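Local atomic coordinates of reducing-end xylose-releasing exo-oligoxylanase Rex8A (Paenibacillus barcinonensis, PDB entry 6SUD), a protein that hydrolyses xylooligosaccharides as an exo-acting family 8 glycoside hydrolase, releasing xylose from their reducing ends during xylan breakdown. Residues R68-M72 and R359-N363; Y106-W112 and G124-E130. The protein carries 1 engineered substitution. All blocks are in the same frame, centred on the assembly; numbering follows the deposited sequence.

Interaction 1 of 2, residues R68-M72 and R359-N363; sequences RSEGM and RYYDN. With XYP (beta-D-xylopyranose), chain J; XYP (beta-D-xylopyranose), chain K.
Arg68 is the N-cap of helix 69-81, whose first turn faces residues 359-363 of a second helix; the closest CA atoms, Gly71 and Tyr361, are 8.3 Å apart, so side chains bridge the gap. Extended beyond an m chi1, Arg68 is held by Asp61 and Asp66; Arg68 NH1 donates to O3 of xylose J (3.2 Å) and lies 2.9 Å from O1 of xylose K. Glu70, t at chi1 and chi2, points toward the second helix. Glu70 OE1 accepts from OH of Tyr360, t at chi1 (2.7 Å), and from O3 of xylose J (2.7 Å), while Glu70 OE2 accepts from O4 of xylose J (2.8 Å) and is 3.0 Å from O3 of xylose K. Gly71 CA lies 3.0 Å from Tyr360 OH, and a CB would clash there. Tyr361, its OH bonded to Ser264 O, lays one ring face against xylose J, CD1 being 3.9 Å from the sugar C3. Buried between two helices of the family 8 (α/α)6 barrel, these residues form part of the xylose-binding active site, with Glu70 the inferred proton donor.

Interaction 2 of 2, residues Y106-W112 and G124-E130; sequences YKDYFAW and GPAPDGE. With XYP (beta-D-xylopyranose), chain K.
Two hydrogen bonds join the irregular segment 106-112 to segment 124-130: Phe110 N donates to Glu130 OE2 (2.7 Å, nearly linear), and Trp112 N donates to Gly124 O (2.9 Å). The Glu130 side chain, m at chi1 and p at chi2, curls back from the first turn of helix 127-144 to reach the loop backbone. A water also bridges the segments, lying 2.8 Å from Phe110 O, 2.9 Å from Ala126 N, from which it accepts, and 2.7 Å from Glu130 OE1. The backbones come closest at Trp112 and Pro125, whose CA atoms are 4.5 Å apart, and Pro125 CA makes a CA-H...O contact with Phe110 O (3.3 Å). The two segments flank the hairpin of strands 113-114 and 120-122, so the contact closes the base of this hairpin where the chain enters helix 127-144. Both segments reach a xylose pocket: Asp128 OD2, at the helix start, accepts from O3 of xylose K (2.6 Å), Ala126 CB lies 3.1 Å from O4 of xylose K, and Trp112, p at chi1, brings CZ3 to 3.6 Å from O5 of the same sugar. Trp112 CB also packs on Ala126 CB (3.8 Å). A type II turn from Tyr106 to Tyr109, closed by Tyr109 N to Tyr106 O (2.9 Å), presents two tyrosines to Pro125. One face of the Tyr106 ring receives CH-pi contacts from Gly124 CA and Pro125 CD, 4.2 and 3.9 Å from the ring centroid, while Tyr109 CD2 touches Pro125 CG at 3.7 Å.

Interactions 1 and 2 have centres 15 Å apart and meet around xylose K. In chain order, 68-72 comes first, 106-112 and 124-130 follow, and 359-363 lies near the end of the chain, so interaction 2 is local whereas interaction 1 brings distant parts of the sequence together. Strand 67-68, which leads into helix 69-81, pairs with strand 113-114 of the hairpin spanned by interaction 2. The segments touch directly: Ser69 N probably hydrogen-bonds to Trp112 O (2.8 Å), and Arg68 CZ packs on Trp112 CZ3 (3.6 Å). Arg68 and Glu70, the inferred proton donor, share the xylose K pocket with Trp112, Ala126 and Asp128, so the two contacts line neighbouring parts of the active site.

Interaction 1 of 2, residues R68-M72 and R359-N363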
loop_
_atom_site.group_PDB
_atom_site.type_symbol
_atom_site.label_atom_id
_atom_site.label_comp_id
_atom_site.label_asym_id
_atom_site.label_seq_id
_atom_site.Cartn_x
_atom_site.Cartn_y
_atom_site.Cartn_z
ATOM N N ARG A 68 -3.195 2.648 -13.104
ATOM C CA ARG A 68 -4.078 2.027 -12.081
ATOM C C ARG A 68 -4.196 2.972 -10.894
ATOM O O ARG A 68 -3.208 3.664 -10.596
ATOM C CB ARG A 68 -3.514 0.662 -11.690
ATOM C CG ARG A 68 -3.458 -0.286 -12.875
ATOM C CD ARG A 68 -2.909 -1.661 -12.609
ATOM N NE ARG A 68 -3.266 -2.443 -13.777
ATOM C CZ ARG A 68 -3.507 -3.740 -13.797
ATOM N NH1 ARG A 68 -3.387 -4.459 -12.691
ATOM N NH2 ARG A 68 -3.893 -4.304 -14.927
ATOM N N SER A 69 -5.362 3.010 -10.245
ATOM C CA SER A 69 -5.563 3.874 -9.063
ATOM C C SER A 69 -4.580 3.439 -7.970
ATOM O O SER A 69 -4.127 4.300 -7.210
ATOM C CB SER A 69 -6.991 3.873 -8.606
ATOM O OG SER A 69 -7.417 2.571 -8.264
ATOM N N GLU A 70 -4.239 2.147 -7.914
ATOM C CA GLU A 70 -3.168 1.623 -7.021
ATOM C C GLU A 70 -1.887 2.453 -7.234
ATOM O O GLU A 70 -1.353 3.024 -6.256
ATOM C CB GLU A 70 -2.975 0.139 -7.332
ATOM C CG GLU A 70 -1.705 -0.495 -6.768
ATOM C CD GLU A 70 -1.387 -1.827 -7.430
ATOM O OE1 GLU A 70 -1.049 -1.813 -8.641
ATOM O OE2 GLU A 70 -1.555 -2.892 -6.763
ATOM N N GLY A 71 -1.384 2.485 -8.470
ATOM C CA GLY A 71 -0.082 3.110 -8.777
ATOM C C GLY A 71 -0.115 4.618 -8.615
ATOM O O GLY A 71 0.872 5.175 -8.113
ATOM N N MET A 72 -1.209 5.253 -9.021
ATOM C CA MET A 72 -1.404 6.721 -8.863
ATOM C C MET A 72 -1.335 7.066 -7.368
ATOM O O MET A 72 -0.574 7.972 -6.988
ATOM C CB MET A 72 -2.738 7.173 -9.459
ATOM C CG MET A 72 -2.832 7.018 -10.968
ATOM S SD MET A 72 -1.543 7.909 -11.900
ATOM C CE MET A 72 -1.937 9.605 -11.495
ATOM N N ARG A 359 8.405 -4.296 -14.185
ATOM C CA ARG A 359 9.140 -3.640 -13.073
ATOM C C ARG A 359 8.213 -2.872 -12.133
ATOM O O ARG A 359 8.612 -2.682 -10.969
ATOM C CB ARG A 359 10.183 -2.663 -13.614
ATOM C CG ARG A 359 9.606 -1.530 -14.452
ATOM C CD ARG A 359 10.721 -0.638 -14.954
ATOM N NE ARG A 359 10.255 0.498 -15.724
ATOM C CZ ARG A 359 9.956 0.474 -17.025
ATOM N NH1 ARG A 359 10.051 -0.648 -17.723
ATOM N NH2 ARG A 359 9.551 1.583 -17.621
ATOM N N TYR A 360 7.054 -2.429 -12.615
ATOM C CA TYR A 360 6.180 -1.472 -11.894
ATOM C C TYR A 360 5.925 -1.956 -10.462
ATOM O O TYR A 360 6.252 -1.226 -9.509
ATOM C CB TYR A 360 4.880 -1.253 -12.665
ATOM C CG TYR A 360 3.693 -0.828 -11.838
ATOM C CD1 TYR A 360 3.548 0.478 -11.403
ATOM C CD2 TYR A 360 2.693 -1.732 -11.524
ATOM C CE1 TYR A 360 2.453 0.863 -10.644
ATOM C CE2 TYR A 360 1.581 -1.363 -10.788
ATOM C CZ TYR A 360 1.457 -0.057 -10.355
ATOM O OH TYR A 360 0.347 0.293 -9.640
ATOM N N TYR A 361 5.342 -3.143 -10.302
ATOM C CA TYR A 361 4.859 -3.601 -8.973
ATOM C C TYR A 361 6.047 -3.818 -8.019
ATOM O O TYR A 361 6.048 -3.365 -6.849
ATOM C CB TYR A 361 3.998 -4.850 -9.127
ATOM C CG TYR A 361 3.292 -5.233 -7.855
ATOM C CD1 TYR A 361 2.328 -4.405 -7.297
ATOM C CD2 TYR A 361 3.565 -6.433 -7.231
ATOM C CE1 TYR A 361 1.679 -4.756 -6.126
ATOM C CE2 TYR A 361 2.925 -6.800 -6.061
ATOM C CZ TYR A 361 1.978 -5.958 -5.507
ATOM O OH TYR A 361 1.340 -6.351 -4.368
ATOM N N ASP A 362 7.078 -4.493 -8.497
ATOM C CA ASP A 362 8.303 -4.736 -7.692
ATOM C C ASP A 362 8.841 -3.402 -7.160
ATOM O O ASP A 362 9.218 -3.320 -5.993
ATOM C CB ASP A 362 9.383 -5.412 -8.538
ATOM C CG ASP A 362 8.994 -6.791 -9.036
ATOM O OD1 ASP A 362 8.392 -6.874 -10.114
ATOM O OD2 ASP A 362 9.290 -7.775 -8.330
ATOM N N ASN A 363 8.941 -2.405 -8.044
ATOM C CA ASN A 363 9.631 -1.120 -7.760
ATOM C C ASN A 363 8.786 -0.262 -6.808
ATOM O O ASN A 363 9.382 0.479 -6.001
ATOM C CB ASN A 363 9.976 -0.405 -9.062
ATOM C CG ASN A 363 11.158 -1.056 -9.749
ATOM O OD1 ASN A 363 11.718 -2.024 -9.237
ATOM N ND2 ASN A 363 11.567 -0.516 -10.883
HETATM O O1 XYP J . 1.349 -7.588 -11.740
HETATM C C1 XYP J . 0.772 -6.980 -10.578
HETATM C C2 XYP J . -0.043 -5.773 -11.039
HETATM C C3 XYP J . -0.607 -5.101 -9.818
HETATM C C4 XYP J . -1.503 -6.065 -9.072
HETATM C C5 XYP J . -0.754 -7.349 -8.744
HETATM O O2 XYP J . 0.722 -4.798 -11.776
HETATM O O3 XYP J . -1.349 -3.947 -10.215
HETATM O O4 XYP J . -1.940 -5.385 -7.890
HETATM O O5 XYP J . -0.122 -7.899 -9.914
HETATM O O1 XYP K . -4.440 -5.577 -10.268
HETATM C C1 XYP K . -5.037 -4.747 -9.245
HETATM C C2 XYP K . -4.413 -4.931 -7.860
HETATM C C3 XYP K . -5.152 -4.131 -6.794
HETATM C C4 XYP K . -5.755 -2.881 -7.425
HETATM C C5 XYP K . -4.875 -2.436 -8.588
HETATM O O2 XYP K . -4.344 -6.315 -7.493
HETATM O O3 XYP K . -4.217 -3.839 -5.742
HETATM O O4 XYP K . -7.068 -3.185 -7.904
HETATM O O5 XYP K . -4.861 -3.389 -9.650
#

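Interaction 2 of 2, residues Y106-W112 and G124-E130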
loop_
_atom_site.group_PDB
_atom_site.type_symbol
_atom_site.label_atom_id
_atom_site.label_comp_id
_atom_site.label_asym_id
_atom_site.label_seq_id
_atom_site.Cartn_x
_atom_site.Cartn_y
_atom_site.Cartn_z
ATOM N N TYR A 106 -20.706 5.233 -8.582
ATOM C CA TYR A 106 -19.283 5.296 -8.132
ATOM C C TYR A 106 -18.827 6.743 -7.873
ATOM O O TYR A 106 -17.615 6.996 -7.803
ATOM C CB TYR A 106 -18.373 4.621 -9.163
ATOM C CG TYR A 106 -18.652 3.163 -9.433
ATOM C CD1 TYR A 106 -18.840 2.261 -8.399
ATOM C CD2 TYR A 106 -18.696 2.671 -10.730
ATOM C CE1 TYR A 106 -19.094 0.920 -8.643
ATOM C CE2 TYR A 106 -18.938 1.332 -10.992
ATOM C CZ TYR A 106 -19.141 0.452 -9.945
ATOM O OH TYR A 106 -19.383 -0.867 -10.195
ATOM N N LYS A 107 -19.767 7.674 -7.706
ATOM C CA LYS A 107 -19.481 9.115 -7.487
ATOM C C LYS A 107 -18.395 9.277 -6.416
ATOM O O LYS A 107 -18.576 8.731 -5.313
ATOM C CB LYS A 107 -20.760 9.826 -7.030
ATOM C CG LYS A 107 -20.648 11.340 -6.906
ATOM C CD LYS A 107 -21.983 12.022 -6.672
ATOM C CE LYS A 107 -22.428 11.979 -5.227
ATOM N NZ LYS A 107 -21.767 13.034 -4.418
ATOM N N ASP A 108 -17.314 10.000 -6.738
ATOM C CA ASP A 108 -16.212 10.383 -5.809
ATOM C C ASP A 108 -15.200 9.238 -5.674
ATOM O O ASP A 108 -14.100 9.502 -5.177
ATOM C CB ASP A 108 -16.733 10.836 -4.441
ATOM C CG ASP A 108 -17.687 12.020 -4.498
ATOM O OD1 ASP A 108 -17.641 12.761 -5.499
ATOM O OD2 ASP A 108 -18.463 12.197 -3.532
ATOM N N TYR A 109 -15.552 8.014 -6.087
ATOM C CA TYR A 109 -14.573 6.907 -6.291
ATOM C C TYR A 109 -13.758 7.166 -7.564
ATOM O O TYR A 109 -14.112 8.049 -8.380
ATOM C CB TYR A 109 -15.266 5.545 -6.405
ATOM C CG TYR A 109 -16.006 5.033 -5.192
ATOM C CD1 TYR A 109 -15.746 5.487 -3.908
ATOM C CD2 TYR A 109 -16.929 4.012 -5.336
ATOM C CE1 TYR A 109 -16.405 4.956 -2.810
ATOM C CE2 TYR A 109 -17.605 3.478 -4.254
ATOM C CZ TYR A 109 -17.332 3.944 -2.982
ATOM O OH TYR A 109 -17.990 3.408 -1.908
ATOM N N PHE A 110 -12.681 6.395 -7.736
ATOM C CA PHE A 110 -11.750 6.468 -8.894
ATOM C C PHE A 110 -11.887 5.188 -9.712
ATOM O O PHE A 110 -11.933 4.103 -9.110
ATOM C CB PHE A 110 -10.310 6.647 -8.417
ATOM C CG PHE A 110 -10.110 7.892 -7.592
ATOM C CD1 PHE A 110 -10.468 7.918 -6.254
ATOM C CD2 PHE A 110 -9.616 9.048 -8.176
ATOM C CE1 PHE A 110 -10.309 9.074 -5.500
ATOM C CE2 PHE A 110 -9.448 10.199 -7.424
ATOM C CZ PHE A 110 -9.791 10.205 -6.085
ATOM N N ALA A 111 -12.021 5.325 -11.024
ATOM C CA ALA A 111 -12.007 4.195 -11.981
ATOM C C ALA A 111 -10.670 3.468 -11.797
ATOM O O ALA A 111 -9.646 4.155 -11.682
ATOM C CB ALA A 111 -12.194 4.713 -13.388
ATOM N N TRP A 112 -10.675 2.150 -11.628
ATOM C CA TRP A 112 -9.475 1.464 -11.084
ATOM C C TRP A 112 -8.340 1.525 -12.114
ATOM O O TRP A 112 -7.181 1.437 -11.708
ATOM C CB TRP A 112 -9.763 0.034 -10.621
ATOM C CG TRP A 112 -9.921 -1.012 -11.682
ATOM C CD1 TRP A 112 -11.082 -1.381 -12.292
ATOM C CD2 TRP A 112 -8.907 -1.901 -12.197
ATOM N NE1 TRP A 112 -10.862 -2.412 -13.162
ATOM C CE2 TRP A 112 -9.536 -2.749 -13.131
ATOM C CE3 TRP A 112 -7.532 -2.040 -11.983
ATOM C CZ2 TRP A 112 -8.842 -3.730 -13.841
ATOM C CZ3 TRP A 112 -6.845 -3.007 -12.681
ATOM C CH2 TRP A 112 -7.500 -3.848 -13.584
ATOM N N GLY A 124 -15.395 0.619 -12.513
ATOM C CA GLY A 124 -15.343 0.049 -11.152
ATOM C C GLY A 124 -14.082 0.471 -10.401
ATOM O O GLY A 124 -13.014 0.556 -10.990
ATOM N N PRO A 125 -14.181 0.781 -9.090
ATOM C CA PRO A 125 -13.027 1.154 -8.273
ATOM C C PRO A 125 -12.309 -0.008 -7.564
ATOM O O PRO A 125 -12.849 -1.096 -7.471
ATOM C CB PRO A 125 -13.708 2.047 -7.239
ATOM C CG PRO A 125 -14.994 1.302 -6.950
ATOM C CD PRO A 125 -15.431 0.789 -8.307
ATOM N N ALA A 126 -11.106 0.278 -7.067
ATOM C CA ALA A 126 -10.255 -0.620 -6.263
ATOM C C ALA A 126 -9.994 0.050 -4.916
ATOM O O ALA A 126 -9.203 0.986 -4.843
ATOM C CB ALA A 126 -8.973 -0.907 -7.003
ATOM N N PRO A 127 -10.680 -0.372 -3.832
ATOM C CA PRO A 127 -10.575 0.299 -2.534
ATOM C C PRO A 127 -9.157 0.566 -1.997
ATOM O O PRO A 127 -9.014 1.512 -1.262
ATOM C CB PRO A 127 -11.302 -0.657 -1.572
ATOM C CG PRO A 127 -12.278 -1.418 -2.437
ATOM C CD PRO A 127 -11.674 -1.453 -3.826
ATOM N N ASP A 128 -8.141 -0.233 -2.349
ATOM C CA ASP A 128 -6.759 0.051 -1.870
ATOM C C ASP A 128 -6.263 1.350 -2.516
ATOM O O ASP A 128 -5.326 1.995 -1.963
ATOM C CB ASP A 128 -5.775 -1.094 -2.112
ATOM C CG ASP A 128 -5.620 -1.537 -3.555
ATOM O OD1 ASP A 128 -6.591 -1.380 -4.352
ATOM O OD2 ASP A 128 -4.523 -2.065 -3.871
ATOM N N GLY A 129 -6.840 1.721 -3.655
ATOM C CA GLY A 129 -6.568 3.026 -4.282
ATOM C C GLY A 129 -7.092 4.154 -3.411
ATOM O O GLY A 129 -6.293 4.987 -2.944
ATOM N N GLU A 130 -8.401 4.154 -3.165
ATOM C CA GLU A 130 -9.107 5.195 -2.367
ATOM C C GLU A 130 -8.409 5.417 -1.016
ATOM O O GLU A 130 -8.152 6.572 -0.662
ATOM C CB GLU A 130 -10.585 4.820 -2.182
ATOM C CG GLU A 130 -11.493 5.248 -3.336
ATOM C CD GLU A 130 -11.323 4.542 -4.675
ATOM O OE1 GLU A 130 -10.438 3.690 -4.794
ATOM O OE2 GLU A 130 -12.101 4.815 -5.590
HETATM O O1 XYP K . -4.440 -5.577 -10.268
HETATM C C1 XYP K . -5.037 -4.747 -9.245
HETATM C C2 XYP K . -4.413 -4.931 -7.860
HETATM C C3 XYP K . -5.152 -4.131 -6.794
HETATM C C4 XYP K . -5.755 -2.881 -7.425
HETATM C C5 XYP K . -4.875 -2.436 -8.588
HETATM O O2 XYP K . -4.344 -6.315 -7.493
HETATM O O3 XYP K . -4.217 -3.839 -5.742
HETATM O O4 XYP K . -7.068 -3.185 -7.904
HETATM O O5 XYP K . -4.861 -3.389 -9.650
HETATM O O HOH W 1 -10.040 2.984 -7.391
#